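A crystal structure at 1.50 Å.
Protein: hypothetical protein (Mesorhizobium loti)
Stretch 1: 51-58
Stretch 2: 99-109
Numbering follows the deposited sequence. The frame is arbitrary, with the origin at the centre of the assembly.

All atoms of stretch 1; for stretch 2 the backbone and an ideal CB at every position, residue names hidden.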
# COMPACT_ATOMS: atom_id res chain seq x y z
N ASP A 51 -15.49 9.97 -3.49
CA ASP A 51 -16.32 10.74 -2.55
C ASP A 51 -15.82 10.47 -1.14
O ASP A 51 -15.99 9.37 -0.62
CB ASP A 51 -17.80 10.37 -2.71
CG ASP A 51 -18.72 11.29 -1.91
OD1 ASP A 51 -18.24 11.92 -0.96
OD2 ASP A 51 -19.92 11.41 -2.27
N PRO A 52 -15.17 11.46 -0.51
CA PRO A 52 -14.64 11.19 0.82
C PRO A 52 -15.68 10.78 1.85
O PRO A 52 -15.38 10.03 2.79
CB PRO A 52 -13.95 12.49 1.22
CG PRO A 52 -14.16 13.44 0.15
CD PRO A 52 -14.88 12.83 -0.98
N ALA A 53 -16.90 11.24 1.66
CA ALA A 53 -17.98 10.91 2.59
C ALA A 53 -18.33 9.41 2.64
O ALA A 53 -18.90 8.94 3.62
CB ALA A 53 -19.23 11.73 2.24
N GLU A 54 -18.00 8.68 1.59
CA GLU A 54 -18.32 7.25 1.50
C GLU A 54 -17.21 6.37 2.07
O GLU A 54 -17.39 5.16 2.21
CB GLU A 54 -18.58 6.87 0.04
CG GLU A 54 -19.81 7.52 -0.53
CD GLU A 54 -20.09 7.17 -2.00
OE1 GLU A 54 -19.27 6.45 -2.64
OE2 GLU A 54 -21.17 7.60 -2.49
N ILE A 55 -16.07 6.96 2.42
CA ILE A 55 -14.94 6.15 2.91
C ILE A 55 -15.23 5.54 4.29
O ILE A 55 -15.65 6.24 5.23
CB ILE A 55 -13.66 7.01 2.97
CG1 ILE A 55 -13.17 7.30 1.55
CG2 ILE A 55 -12.55 6.34 3.79
CD1 ILE A 55 -12.45 6.11 0.85
N VAL A 56 -14.98 4.24 4.40
CA VAL A 56 -15.08 3.50 5.65
C VAL A 56 -13.84 2.64 5.80
O VAL A 56 -13.49 1.92 4.88
CB VAL A 56 -16.32 2.59 5.62
CG1 VAL A 56 -16.42 1.73 6.86
CG2 VAL A 56 -17.56 3.43 5.46
N LEU A 57 -13.20 2.70 6.96
CA LEU A 57 -12.05 1.85 7.24
C LEU A 57 -12.44 0.39 7.38
O LEU A 57 -13.55 0.06 7.82
CB LEU A 57 -11.34 2.29 8.49
CG LEU A 57 -10.73 3.69 8.52
CD1 LEU A 57 -9.96 3.87 9.77
CD2 LEU A 57 -9.86 3.92 7.33
N ARG A 58 -11.53 -0.50 6.99
CA ARG A 58 -11.61 -1.92 7.35
C ARG A 58 -10.95 -2.09 8.71
O ARG A 58 -9.72 -2.01 8.83
CB ARG A 58 -10.95 -2.80 6.29
CG ARG A 58 -11.61 -2.72 4.93
CD ARG A 58 -11.02 -3.66 3.92
NE ARG A 58 -11.23 -5.09 4.27
CZ ARG A 58 -10.33 -5.89 4.81
NH1 ARG A 58 -9.08 -5.51 5.08
NH2 ARG A 58 -10.69 -7.14 5.08
N UNK A 99 -6.92 11.91 1.92
CA UNK A 99 -6.86 12.67 3.15
C UNK A 99 -7.86 12.20 4.19
O UNK A 99 -7.54 12.12 5.36
CB UNK A 99 -7.09 14.15 2.85
N UNK A 100 -9.06 11.86 3.74
CA UNK A 100 -10.09 11.34 4.64
C UNK A 100 -9.67 9.98 5.24
O UNK A 100 -9.86 9.72 6.43
CB UNK A 100 -11.42 11.20 3.89
N UNK A 101 -9.06 9.13 4.43
CA UNK A 101 -8.57 7.84 4.93
C UNK A 101 -7.54 8.09 6.03
O UNK A 101 -7.62 7.49 7.10
CB UNK A 101 -7.96 7.01 3.80
N UNK A 102 -6.59 8.98 5.78
CA UNK A 102 -5.55 9.29 6.78
C UNK A 102 -6.14 9.92 8.06
O UNK A 102 -5.69 9.63 9.17
CB UNK A 102 -4.51 10.24 6.17
N UNK A 103 -7.17 10.75 7.90
CA UNK A 103 -7.88 11.32 9.07
C UNK A 103 -8.57 10.27 9.91
O UNK A 103 -8.47 10.27 11.14
CB UNK A 103 -8.92 12.35 8.61
N UNK A 104 -9.26 9.34 9.25
CA UNK A 104 -9.89 8.25 9.98
C UNK A 104 -8.87 7.38 10.70
O UNK A 104 -9.09 6.92 11.83
CB UNK A 104 -10.72 7.39 9.03
N UNK A 105 -7.72 7.13 10.07
CA UNK A 105 -6.66 6.38 10.71
C UNK A 105 -6.12 7.13 11.94
O UNK A 105 -5.85 6.54 12.98
CB UNK A 105 -5.53 6.11 9.71
N UNK A 106 -5.94 8.43 11.80
CA UNK A 106 -5.51 9.28 12.93
C UNK A 106 -6.46 9.14 14.11
O UNK A 106 -6.02 9.05 15.26
CB UNK A 106 -5.43 10.75 12.50
N UNK A 107 -7.76 9.11 13.83
CA UNK A 107 -8.76 8.96 14.88
C UNK A 107 -8.68 7.62 15.59
O UNK A 107 -9.14 7.48 16.71
CB UNK A 107 -10.16 9.14 14.29
N UNK A 108 -8.11 6.61 14.91
CA UNK A 108 -7.84 5.30 15.50
C UNK A 108 -6.45 5.18 16.13
O UNK A 108 -6.06 4.11 16.65
CB UNK A 108 -8.00 4.22 14.43
N UNK A 109 -5.68 6.27 16.05
CA UNK A 109 -4.37 6.34 16.63
C UNK A 109 -3.28 5.68 15.83
O UNK A 109 -2.24 5.28 16.38
CB UNK A 109 -4.41 5.72 18.03

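Position 99 lies in a helix, with phi/psi of -58/-40°, and its ideal CB has nothing of stretch 1 within 5.5 Å. Almost any helix-tolerant residue would suit; the deposited one is Gly 99, whose carbonyl accepts the backbone bond from the amide of 103.

At 100 the CA-to-CB bond points toward stretch 1, and the ideal CB lies 3.9 Å from Pro 52 CB. The carbonyls of Pro 52 and Ile 55 lie beyond, so a long side chain with an apolar stem and a donor at its end would suit, though a shorter apolar one could also pack here. Arg 100 does both jobs. Its CG approaches Pro 52 O at 3.5 Å and Ile 55 CB at 4.2 Å, while its NE, 3.0 Å from O of water 1, donates to that water. The water in turn donates to Pro 52 O and Ile 55 O, linking the stretches where no direct hydrogen bond does.

Position 101 points sideways, its ideal CB 4.6 Å from Ile 55 CG2 and 5.1 Å from Leu 57 CD2. A modest apolar side chain, such as alanine, valine or isoleucine, would suit. Val 101 (chi1 t) brings CG2 to 3.6 Å from Ile 55 CG2 and CG1 to 4.4 Å from Leu 57 CD2, so its two methyls meet different neighbours.

Position 102 points away and 103 is out of reach, so stretch 1 constrains neither, and many helix-compatible side chains, polar or apolar, would do. They are Leu 102 and Glu 103, the latter with a carboxylate that pairs with the side chain at 106.

Position 104 points toward stretch 1, its ideal CB 3.7 Å from Leu 57 CD1, with Ile 55 also near. This apolar setting favours leucine, isoleucine or methionine. In Leu 104 (m, t), CB packs 3.7 Å from Leu 57 CD1, and CD1 reaches to 3.8 Å from Ile 55 CG2.

At 105 the CA-to-CB bond points sideways, and the ideal CB is 5.0 Å from Leu 57 CD1, so a longer apolar chain could close the gap. Leu 105 does so, with CD2 3.9 Å from Leu 57 CD1.

Position 106 is out of reach, so many helix-compatible side chains would do; Arg 106 forms a salt bridge with Glu 103, NH2 to OE2 at 2.9 Å. Position 107 points toward stretch 1 but finds nothing near, leaving room for polar Glu 107.

At 108 the ideal CB is 5.1 Å from Leu 57 CD1, suiting a flexible chain with an aliphatic stem. Glu 108 sets CG 4.0 Å from Leu 57 CD1.

Position 109 has phi of 79°, which favours glycine. Gly 109 completes a Schellman motif.

Stretch 2 99-109: GRVLELLREEG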
# COMPACT_ATOMS: atom_id res chain seq x y z
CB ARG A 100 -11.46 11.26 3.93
CG ARG A 100 -12.56 10.67 4.76
CD ARG A 100 -12.80 11.44 6.01
NE ARG A 100 -14.00 11.01 6.73
CZ ARG A 100 -14.31 11.39 7.97
NH1 ARG A 100 -13.52 12.21 8.64
NH2 ARG A 100 -15.41 10.94 8.53
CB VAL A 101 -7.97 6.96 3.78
CG1 VAL A 101 -7.24 5.77 4.33
CG2 VAL A 101 -9.08 6.49 2.81
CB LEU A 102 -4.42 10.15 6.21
CG LEU A 102 -3.66 9.53 5.02
CD1 LEU A 102 -2.41 10.31 4.69
CD2 LEU A 102 -3.33 8.06 5.20
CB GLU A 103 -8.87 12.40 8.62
CG GLU A 103 -9.72 12.96 9.75
CD GLU A 103 -8.92 13.53 10.93
OE1 GLU A 103 -7.73 13.89 10.78
OE2 GLU A 103 -9.52 13.62 12.03
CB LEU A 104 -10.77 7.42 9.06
CG LEU A 104 -12.03 8.13 8.55
CD1 LEU A 104 -12.63 7.34 7.44
CD2 LEU A 104 -13.01 8.30 9.70
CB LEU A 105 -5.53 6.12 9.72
CG LEU A 105 -5.78 5.12 8.59
CD1 LEU A 105 -4.56 5.04 7.68
CD2 LEU A 105 -6.15 3.76 9.12
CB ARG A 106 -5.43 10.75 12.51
CG ARG A 106 -4.73 11.63 13.56
CD ARG A 106 -4.92 13.12 13.32
NE ARG A 106 -6.32 13.55 13.44
CZ ARG A 106 -6.96 13.77 14.60
NH1 ARG A 106 -6.35 13.61 15.77
NH2 ARG A 106 -8.23 14.16 14.58
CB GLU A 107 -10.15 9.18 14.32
CG GLU A 107 -10.40 10.64 13.93
CD GLU A 107 -11.71 10.85 13.19
OE1 GLU A 107 -12.51 9.90 13.08
OE2 GLU A 107 -11.94 11.97 12.70
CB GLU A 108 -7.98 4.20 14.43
CG GLU A 108 -9.34 4.08 13.76
CD GLU A 108 -10.44 3.70 14.71
OE1 GLU A 108 -10.18 2.95 15.69
OE2 GLU A 108 -11.57 4.15 14.47
O HOH W 1 -15.85 9.07 5.30
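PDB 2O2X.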